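Putative uncharacterized protein TTHB187 (Thermus thermophilus HB8, PDB 3SKD) is the metal-dependent HD nuclease domain of the CRISPR endonuclease/helicase Cas3, which cuts single-stranded DNA during defence against mobile genetic elements. Local coordinates at residues L27-D32 against G72-G77. Numbering follows the deposited sequence.
Sequences LAHMLD and GLHDLG. With NI (nickel (II) ion), chain B.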
ATOM      1  N   LEU A  27       3.075  -9.895   3.797  1.00 21.82           N
ATOM      2  CA  LEU A  27       3.561  -8.829   4.669  1.00 23.02           C
ATOM      3  C   LEU A  27       4.883  -8.266   4.174  1.00 18.58           C
ATOM      4  O   LEU A  27       5.097  -7.072   4.274  1.00 21.01           O
ATOM      5  CB  LEU A  27       3.744  -9.328   6.078  1.00 23.51           C
ATOM      6  CG  LEU A  27       4.273  -8.314   7.090  1.00 24.84           C
ATOM      7  CD1 LEU A  27       3.326  -7.126   7.313  1.00 18.72           C
ATOM      8  CD2 LEU A  27       4.555  -9.032   8.415  1.00 25.83           C
ATOM      9  N   ALA A  28       5.754  -9.127   3.651  1.00 20.36           N
ATOM     10  CA  ALA A  28       7.019  -8.689   3.083  1.00 18.01           C
ATOM     11  C   ALA A  28       6.750  -7.755   1.900  1.00 19.84           C
ATOM     12  O   ALA A  28       7.377  -6.718   1.753  1.00 20.55           O
ATOM     13  CB  ALA A  28       7.815  -9.885   2.612  1.00 19.70           C
ATOM     14  N   HIS A  29       5.843  -8.136   1.017  1.00 20.52           N
ATOM     15  CA  HIS A  29       5.553  -7.264  -0.089  1.00 23.74           C
ATOM     16  C   HIS A  29       4.917  -5.937   0.379  1.00 22.79           C
ATOM     17  O   HIS A  29       5.200  -4.871  -0.169  1.00 20.71           O
ATOM     18  CB  HIS A  29       4.617  -7.959  -1.045  1.00 23.98           C
ATOM     19  CG  HIS A  29       4.197  -7.079  -2.173  1.00 25.91           C
ATOM     20  ND1 HIS A  29       5.108  -6.423  -2.972  1.00 22.32           N
ATOM     21  CD2 HIS A  29       2.965  -6.715  -2.610  1.00 21.57           C
ATOM     22  CE1 HIS A  29       4.456  -5.712  -3.870  1.00 28.71           C
ATOM     23  NE2 HIS A  29       3.163  -5.867  -3.664  1.00 28.60           N
ATOM     24  N   MET A  30       4.091  -5.986   1.411  1.00 15.08           N
ATOM     25  CA  MET A  30       3.437  -4.764   1.902  1.00 20.12           C
ATOM     26  C   MET A  30       4.479  -3.815   2.484  1.00 21.16           C
ATOM     27  O   MET A  30       4.459  -2.593   2.221  1.00 21.24           O
ATOM     28  CB  MET A  30       2.350  -5.045   2.948  1.00 22.71           C
ATOM     29  CG  MET A  30       1.005  -5.651   2.389  1.00 30.94           C
ATOM     30  SD  MET A  30       0.006  -6.335   3.805  1.00 36.48           S
ATOM     31  CE  MET A  30      -0.458  -4.869   4.683  1.00 58.63           C
ATOM     32  N   LEU A  31       5.445  -4.362   3.213  1.00 20.63           N
ATOM     33  CA  LEU A  31       6.469  -3.532   3.804  1.00 23.03           C
ATOM     34  C   LEU A  31       7.438  -2.986   2.749  1.00 19.52           C
ATOM     35  O   LEU A  31       7.925  -1.840   2.912  1.00 20.90           O
ATOM     36  CB  LEU A  31       7.249  -4.295   4.885  1.00 18.92           C
ATOM     37  CG  LEU A  31       6.434  -4.574   6.144  1.00 25.03           C
ATOM     38  CD1 LEU A  31       7.246  -5.524   7.042  1.00 22.11           C
ATOM     39  CD2 LEU A  31       6.085  -3.273   6.898  1.00 22.01           C
ATOM     40  N   ASP A  32       7.704  -3.790   1.693  1.00 17.87           N
ATOM     41  CA  ASP A  32       8.575  -3.389   0.559  1.00 20.23           C
ATOM     42  C   ASP A  32       7.939  -2.173  -0.131  1.00 21.14           C
ATOM     43  O   ASP A  32       8.595  -1.204  -0.457  1.00 19.90           O
ATOM     44  CB  ASP A  32       8.689  -4.510  -0.506  1.00 18.78           C
ATOM     45  CG  ASP A  32       9.553  -5.705  -0.050  1.00 22.20           C
ATOM     46  OD1 ASP A  32      10.236  -5.588   1.001  1.00 24.34           O
ATOM     47  OD2 ASP A  32       9.533  -6.738  -0.757  1.00 20.21           O
ATOM     48  N   GLY A  72       1.450   0.843   1.434  1.00 17.78           N
ATOM     49  CA  GLY A  72       1.803  -0.535   1.725  1.00 24.31           C
ATOM     50  C   GLY A  72       0.580  -1.447   1.771  1.00 27.89           C
ATOM     51  O   GLY A  72       0.705  -2.634   1.511  1.00 27.58           O
ATOM     52  N   LEU A  73      -0.587  -0.912   2.139  1.00 24.34           N
ATOM     53  CA  LEU A  73      -1.773  -1.743   2.281  1.00 24.15           C
ATOM     54  C   LEU A  73      -2.501  -1.973   0.961  1.00 26.14           C
ATOM     55  O   LEU A  73      -3.609  -2.501   0.987  1.00 24.60           O
ATOM     56  CB  LEU A  73      -2.785  -1.079   3.179  1.00 24.23           C
ATOM     57  CG  LEU A  73      -2.273  -0.659   4.550  1.00 33.10           C
ATOM     58  CD1 LEU A  73      -3.391   0.138   5.191  1.00 48.34           C
ATOM     59  CD2 LEU A  73      -1.903  -1.878   5.305  1.00 30.60           C
ATOM     60  N   HIS A  74      -1.941  -1.533  -0.153  1.00 19.95           N
ATOM     61  CA  HIS A  74      -2.644  -1.664  -1.441  1.00 19.15           C
ATOM     62  C   HIS A  74      -3.009  -3.115  -1.767  1.00 24.70           C
ATOM     63  O   HIS A  74      -3.920  -3.355  -2.557  1.00 21.31           O
ATOM     64  CB  HIS A  74      -1.788  -1.147  -2.588  1.00 24.37           C
ATOM     65  CG  HIS A  74      -0.674  -2.081  -2.955  1.00 28.53           C
ATOM     66  ND1 HIS A  74       0.444  -2.259  -2.156  1.00 34.37           N
ATOM     67  CD2 HIS A  74      -0.516  -2.923  -4.007  1.00 35.78           C
ATOM     68  CE1 HIS A  74       1.245  -3.156  -2.711  1.00 23.96           C
ATOM     69  NE2 HIS A  74       0.696  -3.553  -3.846  1.00 37.24           N
ATOM     70  N   ASP A  75      -2.247  -4.080  -1.261  1.00 19.99           N
ATOM     71  CA  ASP A  75      -2.560  -5.505  -1.535  1.00 20.77           C
ATOM     72  C   ASP A  75      -3.187  -6.238  -0.383  1.00 25.58           C
ATOM     73  O   ASP A  75      -3.175  -7.472  -0.355  1.00 25.73           O
ATOM     74  CB  ASP A  75      -1.309  -6.311  -1.926  1.00 23.86           C
ATOM     75  CG  ASP A  75      -0.958  -6.172  -3.422  1.00 33.07           C
ATOM     76  OD1 ASP A  75      -1.811  -5.711  -4.213  1.00 32.37           O
ATOM     77  OD2 ASP A  75       0.146  -6.477  -3.836  1.00 29.14           O
ATOM     78  N   LEU A  76      -3.763  -5.508   0.547  1.00 23.06           N
ATOM     79  CA  LEU A  76      -4.469  -6.161   1.618  1.00 23.57           C
ATOM     80  C   LEU A  76      -5.609  -7.109   1.078  1.00 25.44           C
ATOM     81  O   LEU A  76      -5.888  -8.159   1.673  1.00 26.60           O
ATOM     82  CB  LEU A  76      -5.019  -5.097   2.551  1.00 22.91           C
ATOM     83  CG  LEU A  76      -5.693  -5.715   3.746  1.00 25.55           C
ATOM     84  CD1 LEU A  76      -4.589  -6.403   4.514  1.00 30.24           C
ATOM     85  CD2 LEU A  76      -6.355  -4.639   4.549  1.00 25.56           C
ATOM     86  N   GLY A  77      -6.234  -6.764  -0.043  1.00 20.97           N
ATOM     87  CA  GLY A  77      -7.212  -7.651  -0.703  1.00 19.29           C
ATOM     88  C   GLY A  77      -6.732  -9.098  -0.958  1.00 22.16           C
ATOM     89  O   GLY A  77      -7.534 -10.015  -1.088  1.00 23.55           O
TER
HETATM   90 NI    NI B 261       1.348  -5.381  -5.006  1.00 28.56          NI
HETATM   91  O   HOH W   1       2.139  -6.713  -6.244  1.00 28.75           O
HETATM   92  O   HOH W   2      -0.485  -5.195  -6.476  1.00 26.18           O
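H29 from helix 26-43 meets H74 and D75, the HD doublet just after helix 60-72, at the metal site of the Cas3 HD domain. All three bind one nickel ion. H29 NE2 and H74 NE2 each lie 2.3 Å from the nickel, and D75 OD2 lies 2.0 Å from it. D210 and two waters are the other ligands. With CG anti to the backbone N (chi1 176°), the imidazole of H29 swings from its helix toward the doublet. The H29 and H74 rings are oblique, their planes 75° apart. H29 NE2 lies at the edge of the H74 ring, in its plane, 3.4 Å from H74 NE2. D75 OD2 sits in the plane of the H29 ring, 3.1 Å from H29 NE2. These short separations reflect the shared metal, not hydrogen bonds. H74 ND1 is hydrogen-bonded to V71 O; this bond and the nickel bond at NE2 together hold the ring's rotation. K78 NZ is hydrogen-bonded to D75 OD2.

Beside the site, M30 packs across the backbone of G72, its CG 3.2 Å from G72 O. A bend at chi3 (68°) carries CE to L73 CD2, a tight 3.4 Å. L73 also touches helices 165-181 and 110-124.

The two NE2 atoms give lone pairs to the nickel, and the carboxylate of D75 brings negative charge. The nickel thus ties helix 26-43 to the turn after helix 60-72 and to D210 of helix 196-213, and its water ligands are probably made more acidic.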